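PDB 4QOO: catalase from Bacillus pumilus, which catalyses the breakdown of hydrogen peroxide to water and molecular oxygen at a buried haem. Local coordinates for residues S104-R109 against Q241-D246; D110-A115 against A189-M194. All blocks are in the same frame, centred on the assembly; numbering follows the deposited sequence.

Contact 1 (S104-R109 against Q241-D246). With RCO (resorcinol), chain G.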
ATOM      1  N   SER A 104      22.256  -0.944  10.523  1.00 19.01           N
ATOM      2  CA  SER A 104      23.387  -1.881  10.739  1.00 19.85           C
ATOM      3  C   SER A 104      24.712  -1.173  10.607  1.00 20.46           C
ATOM      4  O   SER A 104      24.854  -0.118   9.958  1.00 21.34           O
ATOM      5  CB  SER A 104      23.249  -3.075   9.769  1.00 19.61           C
ATOM      6  OG  SER A 104      23.353  -2.688   8.392  1.00 21.69           O
ATOM      7  N   PRO A 105      25.749  -1.739  11.229  1.00 22.24           N
ATOM      8  CA  PRO A 105      27.051  -1.076  11.175  1.00 23.15           C
ATOM      9  C   PRO A 105      27.728  -1.060   9.779  1.00 22.73           C
ATOM     10  O   PRO A 105      27.501  -1.930   8.930  1.00 23.46           O
ATOM     11  CB  PRO A 105      27.898  -1.934  12.141  1.00 23.10           C
ATOM     12  CG  PRO A 105      26.912  -2.579  13.041  1.00 22.43           C
ATOM     13  CD  PRO A 105      25.773  -2.915  12.133  1.00 21.76           C
ATOM     14  N   GLU A 106      28.549  -0.045   9.571  1.00 22.04           N
ATOM     15  CA  GLU A 106      29.224   0.142   8.327  1.00 23.79           C
ATOM     16  C   GLU A 106      30.651  -0.461   8.325  1.00 24.51           C
ATOM     17  O   GLU A 106      31.434  -0.238   7.406  1.00 24.63           O
ATOM     18  CB  GLU A 106      29.219   1.628   7.943  1.00 22.64           C
ATOM     19  CG  GLU A 106      27.847   2.067   7.430  1.00 22.58           C
ATOM     20  CD  GLU A 106      27.778   3.555   7.204  1.00 22.58           C
ATOM     21  OE1 GLU A 106      28.301   4.322   8.030  1.00 22.89           O
ATOM     22  OE2 GLU A 106      27.031   3.987   6.269  1.00 23.44           O
ATOM     23  N   THR A 107      30.931  -1.205   9.385  1.00 23.96           N
ATOM     24  CA  THR A 107      32.221  -1.923   9.644  1.00 24.49           C
ATOM     25  C   THR A 107      32.106  -3.423   9.335  1.00 25.70           C
ATOM     26  O   THR A 107      33.054  -4.197   9.569  1.00 29.26           O
ATOM     27  CB  THR A 107      32.555  -1.806  11.150  1.00 23.59           C
ATOM     28  OG1 THR A 107      31.384  -2.043  11.891  1.00 22.34           O
ATOM     29  CG2 THR A 107      33.088  -0.434  11.523  1.00 23.92           C
ATOM     30  N   LEU A 108      30.960  -3.876   8.797  1.00 23.29           N
ATOM     31  CA  LEU A 108      30.810  -5.292   8.414  1.00 24.29           C
ATOM     32  C   LEU A 108      31.451  -5.589   7.047  1.00 23.27           C
ATOM     33  O   LEU A 108      31.467  -4.710   6.164  1.00 25.72           O
ATOM     34  CB  LEU A 108      29.343  -5.665   8.357  1.00 22.82           C
ATOM     35  CG  LEU A 108      28.492  -5.290   9.611  1.00 24.35           C
ATOM     36  CD1 LEU A 108      27.099  -5.860   9.399  1.00 23.74           C
ATOM     37  CD2 LEU A 108      29.116  -5.851  10.884  1.00 26.51           C
ATOM     38  N   ARG A 109      31.904  -6.836   6.823  1.00 24.59           N
ATOM     39  CA  ARG A 109      32.321  -7.305   5.498  1.00 25.44           C
ATOM     40  C   ARG A 109      31.134  -7.379   4.526  1.00 26.37           C
ATOM     41  O   ARG A 109      30.015  -7.751   4.893  1.00 26.42           O
ATOM     42  CB  ARG A 109      33.001  -8.697   5.619  1.00 25.60           C
ATOM     43  CG  ARG A 109      33.474  -9.318   4.306  1.00 26.48           C
ATOM     44  CD  ARG A 109      34.384 -10.550   4.469  1.00 29.37           C
ATOM     45  NE  ARG A 109      35.383 -10.431   5.544  1.00 30.54           N
ATOM     46  CZ  ARG A 109      36.523  -9.746   5.480  1.00 33.04           C
ATOM     47  NH1 ARG A 109      36.945  -9.158   4.359  1.00 34.55           N
ATOM     48  NH2 ARG A 109      37.276  -9.679   6.542  1.00 34.04           N
ATOM     49  N   GLN A 241      28.032   3.978  12.444  1.00 25.23           N
ATOM     50  CA  GLN A 241      27.765   4.666  11.211  1.00 25.14           C
ATOM     51  C   GLN A 241      28.930   5.510  10.732  1.00 25.21           C
ATOM     52  O   GLN A 241      28.758   6.646  10.293  1.00 24.41           O
ATOM     53  CB  GLN A 241      26.434   5.465  11.319  1.00 24.84           C
ATOM     54  CG  GLN A 241      26.489   6.607  12.293  1.00 26.00           C
ATOM     55  CD  GLN A 241      25.658   6.375  13.567  1.00 26.97           C
ATOM     56  OE1 GLN A 241      24.432   6.330  13.544  1.00 27.79           O
ATOM     57  NE2 GLN A 241      26.340   6.240  14.681  1.00 27.98           N
ATOM     58  N   HIS A 242      30.144   4.962  10.843  1.00 24.55           N
ATOM     59  CA  HIS A 242      31.311   5.795  10.655  1.00 25.81           C
ATOM     60  C   HIS A 242      31.471   6.263   9.210  1.00 25.03           C
ATOM     61  O   HIS A 242      32.031   7.343   8.933  1.00 24.89           O
ATOM     62  CB  HIS A 242      32.539   5.070  11.128  1.00 25.15           C
ATOM     63  CG  HIS A 242      33.082   4.100  10.118  1.00 26.53           C
ATOM     64  ND1 HIS A 242      32.501   2.873   9.863  1.00 24.82           N
ATOM     65  CD2 HIS A 242      34.149   4.190   9.291  1.00 27.63           C
ATOM     66  CE1 HIS A 242      33.183   2.259   8.913  1.00 27.23           C
ATOM     67  NE2 HIS A 242      34.169   3.048   8.521  1.00 27.36           N
ATOM     68  N   ALA A 243      31.030   5.463   8.246  1.00 24.98           N
ATOM     69  CA  ALA A 243      31.203   5.836   6.858  1.00 24.56           C
ATOM     70  C   ALA A 243      30.205   6.909   6.453  1.00 23.65           C
ATOM     71  O   ALA A 243      30.546   7.830   5.719  1.00 25.61           O
ATOM     72  CB  ALA A 243      31.056   4.618   5.962  1.00 25.95           C
ATOM     73  N   THR A 244      28.975   6.785   6.934  1.00 22.37           N
ATOM     74  CA  THR A 244      27.987   7.825   6.721  1.00 22.78           C
ATOM     75  C   THR A 244      28.500   9.163   7.334  1.00 23.17           C
ATOM     76  O   THR A 244      28.369  10.240   6.748  1.00 22.11           O
ATOM     77  CB  THR A 244      26.621   7.412   7.344  1.00 21.72           C
ATOM     78  OG1 THR A 244      25.954   6.449   6.520  1.00 20.23           O
ATOM     79  CG2 THR A 244      25.746   8.560   7.471  1.00 23.69           C
ATOM     80  N   ARG A 245      29.030   9.090   8.550  1.00 22.84           N
ATOM     81  CA  ARG A 245      29.559  10.265   9.193  1.00 26.24           C
ATOM     82  C   ARG A 245      30.684  10.898   8.389  1.00 25.55           C
ATOM     83  O   ARG A 245      30.692  12.113   8.161  1.00 25.63           O
ATOM     84  CB  ARG A 245      30.043   9.912  10.614  1.00 26.26           C
ATOM     85  CG  ARG A 245      30.437  11.101  11.463  1.00 27.86           C
ATOM     86  CD  ARG A 245      31.162  10.606  12.713  1.00 30.40           C
ATOM     87  NE  ARG A 245      30.358   9.641  13.492  1.00 30.47           N
ATOM     88  CZ  ARG A 245      29.478   9.983  14.434  1.00 31.20           C
ATOM     89  NH1 ARG A 245      29.198  11.239  14.666  1.00 30.19           N
ATOM     90  NH2 ARG A 245      28.866   9.066  15.162  1.00 32.68           N
ATOM     91  N   ASP A 246      31.600  10.058   7.949  1.00 26.05           N
ATOM     92  CA  ASP A 246      32.799  10.508   7.252  1.00 27.04           C
ATOM     93  C   ASP A 246      32.414  11.229   5.985  1.00 26.18           C
ATOM     94  O   ASP A 246      32.928  12.293   5.704  1.00 26.87           O
ATOM     95  CB  ASP A 246      33.674   9.324   6.948  1.00 26.31           C
ATOM     96  CG  ASP A 246      34.824   9.660   5.996  1.00 30.42           C
ATOM     97  OD1 ASP A 246      35.914  10.058   6.483  1.00 28.93           O
ATOM     98  OD2 ASP A 246      34.616   9.531   4.777  1.00 29.94           O
TER
HETATM   99  C1  RCO G 503      29.043 -10.870   2.231  1.00 33.22           C
HETATM  100  C2  RCO G 503      29.226 -10.660   3.585  1.00 33.41           C
HETATM  101  C3  RCO G 503      29.930 -11.635   4.361  1.00 35.28           C
HETATM  102  C4  RCO G 503      30.395 -12.809   3.788  1.00 32.55           C
HETATM  103  C5  RCO G 503      30.185 -12.997   2.467  1.00 32.89           C
HETATM  104  C6  RCO G 503      29.527 -12.043   1.698  1.00 33.31           C
HETATM  105  O1  RCO G 503      28.461  -9.993   1.360  1.00 33.63           O
HETATM  106  O3  RCO G 503      30.123 -11.474   5.690  1.00 37.19           O
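Glu-106 reaches from the loop 104-109 to the first turn of helix 242-252 and grips Thr-244 with both carboxylate oxygens. Its CB lies about equally far from CB of Ala-243 and ND1 of His-242. CG stands beside the backbone N (chi1 -75°), and from there the chain runs extended, carrying the carboxylate to the start of the helix. OE1 accepts the backbone N-H of Thr-244 at 2.8 Å from N, a nearly straight bond (168°) that arrives on the syn side but 31° out of the carboxylate plane. The same oxygen is 3.0 Å from N of Ala-243, and the methyl CB of Ala-243 lies 3.5 Å from it. OE2 accepts a hydrogen bond from the hydroxyl of Thr-244, OG1 to OE2 2.7 Å, also on the syn side and closer to the plane. Backbone N and hydroxyl of one residue thus hold the two oxygens and fix the rotation of the carboxylate, while Tyr-191 OH is a second partner of OE2. Such a negative group beside the first-turn N-H groups is probably stabilised by the helix dipole. Gln-241, the N-cap residue, brings its CB within 4.0 Å of OE1. Nearer the loop backbone, the edge of the His-242 ring brings CE1 to 3.4 Å from the backbone O of Glu-106, and CG2 of Thr-107 packs obliquely against the same ring, 3.7 Å from ND1. His-242 NE2 is bonded to Ala-189 O, and Thr-107 OG1 to Gln-236 of helix 229-236. The contact therefore joins the loop between strands 88-96 and 113-120 to the start of helix 242-252, with helix 229-236 alongside and Phe-240 of a second subunit packed on Pro-105 and Leu-108.

Contact 2 (D110-A115 against A189-M194); sequences DPRGFA and ANYAEM. With RCO (resorcinol), chain G; HEM (protoporphyrin IX containing Fe), chain E.
Met-194 lays its thioether across the aliphatic stem of Arg-112, and apolar packing around Met-194 carries the contact. SD lies 3.5 Å from CB of Arg-112 and 3.7 Å from its CG, the two side chains crossing at about a right angle. The Met-194 chain is extended through SD and turns only at its last bond (chi3 73°), which brings CE within 3.9 Å of CD2 of Phe-114. That ring is also stacked with Trp-218 and met edge-to-face by Trp-259. Tyr-191 turns a ring edge to Arg-112, CE1 to CG 4.0 Å with CG in the ring plane.

The polar groups bond within their own segments or to neighbours, and the meeting surfaces are apolar. Arg-112 bends at chi2, and its NH1 returns to the backbone O of Asp-110 at 2.8 Å; the guanidinium also holds the carbonyls of Glu-106 and Leu-108. Asn-190 OD1 accepts N of Glu-193 in an Asx motif, and Asn-190 ND2 gives a bond to Glu-193 OE1.

Two ligands flank the first segment. Resorcinol O1 donates to Asp-110 OD1 at 2.6 Å, and the haem methyl CMD lies 3.4 Å from CA of Gly-113. This is the entry of strand 113-120 into the antiparallel beta-barrel of the catalase fold, beside the buried haem.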
ATOM      1  N   ASP A 110      31.355  -6.914   3.320  1.00 24.80           N
ATOM      2  CA  ASP A 110      30.283  -6.821   2.293  1.00 25.84           C
ATOM      3  C   ASP A 110      30.895  -6.101   1.103  1.00 22.63           C
ATOM      4  O   ASP A 110      31.703  -5.169   1.287  1.00 24.32           O
ATOM      5  CB  ASP A 110      29.073  -5.955   2.784  1.00 23.16           C
ATOM      6  CG  ASP A 110      27.752  -6.747   3.033  1.00 25.54           C
ATOM      7  OD1 ASP A 110      27.639  -8.004   2.783  1.00 27.08           O
ATOM      8  OD2 ASP A 110      26.752  -6.056   3.556  1.00 24.92           O
ATOM      9  N   PRO A 111      30.376  -6.370  -0.091  1.00 22.33           N
ATOM     10  CA  PRO A 111      30.561  -5.357  -1.133  1.00 22.49           C
ATOM     11  C   PRO A 111      29.959  -4.029  -0.729  1.00 24.01           C
ATOM     12  O   PRO A 111      29.076  -4.005   0.127  1.00 22.48           O
ATOM     13  CB  PRO A 111      29.781  -5.923  -2.314  1.00 21.92           C
ATOM     14  CG  PRO A 111      29.564  -7.340  -1.979  1.00 23.07           C
ATOM     15  CD  PRO A 111      29.448  -7.420  -0.527  1.00 22.33           C
ATOM     16  N   ARG A 112      30.436  -2.944  -1.321  1.00 24.95           N
ATOM     17  CA  ARG A 112      29.812  -1.658  -1.113  1.00 24.54           C
ATOM     18  C   ARG A 112      29.162  -1.188  -2.432  1.00 22.52           C
ATOM     19  O   ARG A 112      29.766  -1.268  -3.488  1.00 24.13           O
ATOM     20  CB  ARG A 112      30.887  -0.650  -0.677  1.00 24.43           C
ATOM     21  CG  ARG A 112      30.922  -0.374   0.814  1.00 24.67           C
ATOM     22  CD  ARG A 112      31.110  -1.636   1.627  1.00 23.02           C
ATOM     23  NE  ARG A 112      31.258  -1.363   3.052  1.00 22.60           N
ATOM     24  CZ  ARG A 112      31.498  -2.311   3.963  1.00 23.96           C
ATOM     25  NH1 ARG A 112      31.561  -3.596   3.602  1.00 24.05           N
ATOM     26  NH2 ARG A 112      31.629  -2.000   5.236  1.00 23.23           N
ATOM     27  N   GLY A 113      27.922  -0.740  -2.325  1.00 20.45           N
ATOM     28  CA  GLY A 113      27.244  -0.071  -3.452  1.00 20.52           C
ATOM     29  C   GLY A 113      27.841   1.263  -3.786  1.00 20.47           C
ATOM     30  O   GLY A 113      28.278   2.029  -2.888  1.00 21.33           O
ATOM     31  N   PHE A 114      27.758   1.592  -5.066  1.00 20.61           N
ATOM     32  CA  PHE A 114      28.346   2.785  -5.626  1.00 21.68           C
ATOM     33  C   PHE A 114      27.450   3.138  -6.792  1.00 20.59           C
ATOM     34  O   PHE A 114      27.683   2.790  -7.934  1.00 20.21           O
ATOM     35  CB  PHE A 114      29.798   2.462  -6.100  1.00 22.55           C
ATOM     36  CG  PHE A 114      30.661   3.654  -6.311  1.00 23.99           C
ATOM     37  CD1 PHE A 114      30.228   4.763  -7.057  1.00 27.29           C
ATOM     38  CD2 PHE A 114      31.998   3.642  -5.895  1.00 25.58           C
ATOM     39  CE1 PHE A 114      31.084   5.848  -7.279  1.00 28.05           C
ATOM     40  CE2 PHE A 114      32.831   4.715  -6.102  1.00 26.16           C
ATOM     41  CZ  PHE A 114      32.381   5.841  -6.775  1.00 26.37           C
ATOM     42  N   ALA A 115      26.348   3.824  -6.484  1.00 20.45           N
ATOM     43  CA  ALA A 115      25.271   4.047  -7.427  1.00 19.32           C
ATOM     44  C   ALA A 115      25.306   5.527  -7.826  1.00 18.53           C
ATOM     45  O   ALA A 115      25.202   6.370  -6.963  1.00 20.10           O
ATOM     46  CB  ALA A 115      23.936   3.664  -6.792  1.00 18.40           C
ATOM     47  N   ALA A 189      37.581   1.319   4.290  1.00 24.49           N
ATOM     48  CA  ALA A 189      37.745   2.151   5.469  1.00 26.09           C
ATOM     49  C   ALA A 189      36.561   3.121   5.612  1.00 26.18           C
ATOM     50  O   ALA A 189      36.196   3.491   6.726  1.00 25.97           O
ATOM     51  CB  ALA A 189      39.049   2.931   5.396  1.00 28.23           C
ATOM     52  N   ASN A 190      36.066   3.572   4.457  1.00 24.13           N
ATOM     53  CA  ASN A 190      34.946   4.457   4.387  1.00 25.07           C
ATOM     54  C   ASN A 190      34.511   4.503   2.919  1.00 24.85           C
ATOM     55  O   ASN A 190      35.053   3.768   2.080  1.00 28.27           O
ATOM     56  CB  ASN A 190      35.321   5.832   4.991  1.00 25.61           C
ATOM     57  CG  ASN A 190      36.502   6.436   4.307  1.00 27.82           C
ATOM     58  OD1 ASN A 190      36.455   6.672   3.089  1.00 29.09           O
ATOM     59  ND2 ASN A 190      37.603   6.652   5.057  1.00 27.40           N
ATOM     60  N   TYR A 191      33.551   5.353   2.580  1.00 25.24           N
ATOM     61  CA  TYR A 191      33.044   5.370   1.218  1.00 25.00           C
ATOM     62  C   TYR A 191      33.935   6.155   0.259  1.00 27.05           C
ATOM     63  O   TYR A 191      33.806   5.992  -0.951  1.00 28.70           O
ATOM     64  CB  TYR A 191      31.599   5.960   1.204  1.00 25.11           C
ATOM     65  CG  TYR A 191      30.556   5.123   1.925  1.00 24.40           C
ATOM     66  CD1 TYR A 191      30.453   3.743   1.737  1.00 25.03           C
ATOM     67  CD2 TYR A 191      29.614   5.739   2.777  1.00 24.01           C
ATOM     68  CE1 TYR A 191      29.456   3.000   2.363  1.00 24.39           C
ATOM     69  CE2 TYR A 191      28.607   5.019   3.385  1.00 23.51           C
ATOM     70  CZ  TYR A 191      28.511   3.653   3.213  1.00 25.20           C
ATOM     71  OH  TYR A 191      27.519   2.951   3.879  1.00 23.29           O
ATOM     72  N   ALA A 192      34.762   7.066   0.796  1.00 25.50           N
ATOM     73  CA  ALA A 192      35.602   7.949  -0.015  1.00 27.01           C
ATOM     74  C   ALA A 192      36.860   7.231  -0.485  1.00 25.88           C
ATOM     75  O   ALA A 192      37.261   7.369  -1.624  1.00 27.96           O
ATOM     76  CB  ALA A 192      35.949   9.207   0.756  1.00 28.23           C
ATOM     77  N   GLU A 193      37.381   6.327   0.331  1.00 25.81           N
ATOM     78  CA  GLU A 193      38.696   5.708   0.080  1.00 28.15           C
ATOM     79  C   GLU A 193      38.459   4.292  -0.470  1.00 27.28           C
ATOM     80  O   GLU A 193      38.853   3.311   0.103  1.00 25.63           O
ATOM     81  CB  GLU A 193      39.523   5.709   1.358  1.00 28.81           C
ATOM     82  CG  GLU A 193      39.958   7.091   1.842  1.00 28.89           C
ATOM     83  CD  GLU A 193      40.757   7.040   3.108  1.00 31.07           C
ATOM     84  OE1 GLU A 193      40.197   7.362   4.168  1.00 35.29           O
ATOM     85  OE2 GLU A 193      41.963   6.727   3.093  1.00 33.44           O
ATOM     86  N   MET A 194      37.775   4.250  -1.587  1.00 27.80           N
ATOM     87  CA  MET A 194      37.058   3.071  -2.087  1.00 26.78           C
ATOM     88  C   MET A 194      36.974   3.122  -3.586  1.00 26.07           C
ATOM     89  O   MET A 194      36.764   4.183  -4.180  1.00 27.15           O
ATOM     90  CB  MET A 194      35.640   3.067  -1.496  1.00 26.91           C
ATOM     91  CG  MET A 194      34.869   1.809  -1.720  1.00 27.25           C
ATOM     92  SD  MET A 194      33.185   1.972  -0.988  1.00 26.26           S
ATOM     93  CE  MET A 194      32.273   3.069  -2.043  1.00 28.98           C
TER
HETATM   94  C1  RCO G 503      29.043 -10.870   2.231  1.00 33.22           C
HETATM   95  C2  RCO G 503      29.226 -10.660   3.585  1.00 33.41           C
HETATM   96  C3  RCO G 503      29.930 -11.635   4.361  1.00 35.28           C
HETATM   97  C4  RCO G 503      30.395 -12.809   3.788  1.00 32.55           C
HETATM   98  C5  RCO G 503      30.185 -12.997   2.467  1.00 32.89           C
HETATM   99  C6  RCO G 503      29.527 -12.043   1.698  1.00 33.31           C
HETATM  100  O1  RCO G 503      28.461  -9.993   1.360  1.00 33.63           O
HETATM  101  O3  RCO G 503      30.123 -11.474   5.690  1.00 37.19           O
HETATM  102  CHA HEM E 501      20.048  -2.377  -4.896  0.50 16.27           C
HETATM  103  CHB HEM E 501      18.465  -6.293  -7.204  0.50 17.00           C
HETATM  104  CHC HEM E 501      23.078  -7.178  -8.596  0.50 17.27           C
HETATM  105  CHD HEM E 501      24.423  -2.848  -6.935  0.50 17.29           C
HETATM  106  C1A HEM E 501      19.240  -3.373  -5.378  0.50 16.03           C
HETATM  107  C2A HEM E 501      17.851  -3.468  -5.090  0.50 15.14           C
HETATM  108  C3A HEM E 501      17.398  -4.577  -5.736  0.50 15.61           C
HETATM  109  C4A HEM E 501      18.512  -5.152  -6.427  0.50 16.93           C
HETATM  110  CMA HEM E 501      15.965  -5.080  -5.785  0.50 15.56           C
HETATM  111  CAA HEM E 501      17.041  -2.478  -4.255  0.50 14.18           C
HETATM  112  CBA HEM E 501      16.983  -1.147  -5.059  0.50 13.99           C
HETATM  113  CGA HEM E 501      15.992  -0.066  -4.589  0.50 13.52           C
HETATM  114  O1A HEM E 501      16.030   1.096  -5.055  0.50 12.70           O
HETATM  115  O2A HEM E 501      15.106  -0.376  -3.764  0.50 13.61           O
HETATM  116  C1B HEM E 501      19.633  -6.885  -7.759  0.50 17.00           C
HETATM  117  C2B HEM E 501      19.606  -8.114  -8.493  0.50 17.13           C
HETATM  118  C3B HEM E 501      20.872  -8.380  -8.849  0.50 16.76           C
HETATM  119  C4B HEM E 501      21.699  -7.249  -8.370  0.50 16.97           C
HETATM  120  CMB HEM E 501      18.430  -8.997  -8.814  0.50 16.83           C
HETATM  121  CAB HEM E 501      21.367  -9.506  -9.664  0.50 17.33           C
HETATM  122  CBB HEM E 501      20.492 -10.181 -10.411  0.50 18.06           C
HETATM  123  C1C HEM E 501      23.837  -6.050  -8.302  0.50 17.75           C
HETATM  124  C2C HEM E 501      25.052  -5.722  -8.898  0.50 18.17           C
HETATM  125  C3C HEM E 501      25.436  -4.509  -8.396  0.50 17.72           C
HETATM  126  C4C HEM E 501      24.435  -4.060  -7.542  0.50 17.66           C
HETATM  127  CMC HEM E 501      25.833  -6.562  -9.844  0.50 17.29           C
HETATM  128  CAC HEM E 501      26.565  -3.725  -8.781  0.50 18.18           C
HETATM  129  CBC HEM E 501      27.066  -3.952  -9.959  0.50 19.30           C
HETATM  130  C1D HEM E 501      23.295  -2.415  -6.239  0.50 16.74           C
HETATM  131  C2D HEM E 501      23.352  -1.153  -5.506  0.50 16.09           C
HETATM  132  C3D HEM E 501      22.133  -1.001  -4.926  0.50 15.40           C
HETATM  133  C4D HEM E 501      21.355  -2.207  -5.302  0.50 16.05           C
HETATM  134  CMD HEM E 501      24.590  -0.277  -5.514  0.50 15.67           C
HETATM  135  CAD HEM E 501      21.717   0.154  -4.052  0.50 15.29           C
HETATM  136  CBD HEM E 501      21.240   1.343  -4.928  0.50 14.60           C
HETATM  137  CGD HEM E 501      20.799   2.448  -4.000  0.50 14.69           C
HETATM  138  O1D HEM E 501      21.685   3.228  -3.551  0.50 14.93           O
HETATM  139  O2D HEM E 501      19.558   2.516  -3.694  0.50 13.41           O
HETATM  140  NA  HEM E 501      19.631  -4.373  -6.222  0.50 16.46           N
HETATM  141  NB  HEM E 501      20.881  -6.426  -7.766  0.50 16.62           N
HETATM  142  NC  HEM E 501      23.453  -4.979  -7.572  0.50 17.23           N
HETATM  143  ND  HEM E 501      22.096  -3.019  -6.102  0.50 16.66           N
HETATM  144 FE   HEM E 501      21.520  -4.639  -6.912  0.50 17.91          FE

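From the N terminus, the chain leaves strand 88-96 and passes through 104-109 straight into 110-115, the start of strand 113-120. Contact 2 closes the inner loop when the chain comes back, after helix 175-181, as segment 189-194. Contact 1 closes the outer loop later, at helix 242-252, so contact 2 is nested within it. The two contacts, with centres about 10 Å apart, also touch directly: Ala-243 CB packs on the Tyr-191 ring, and Asp-246 lies against Asn-190. Together they join the approach to strand 113-120, the loop before strand 196-197 and the start of helix 242-252 in the interior of the subunit, with resorcinol touching Arg-109, Asp-110 and Pro-111.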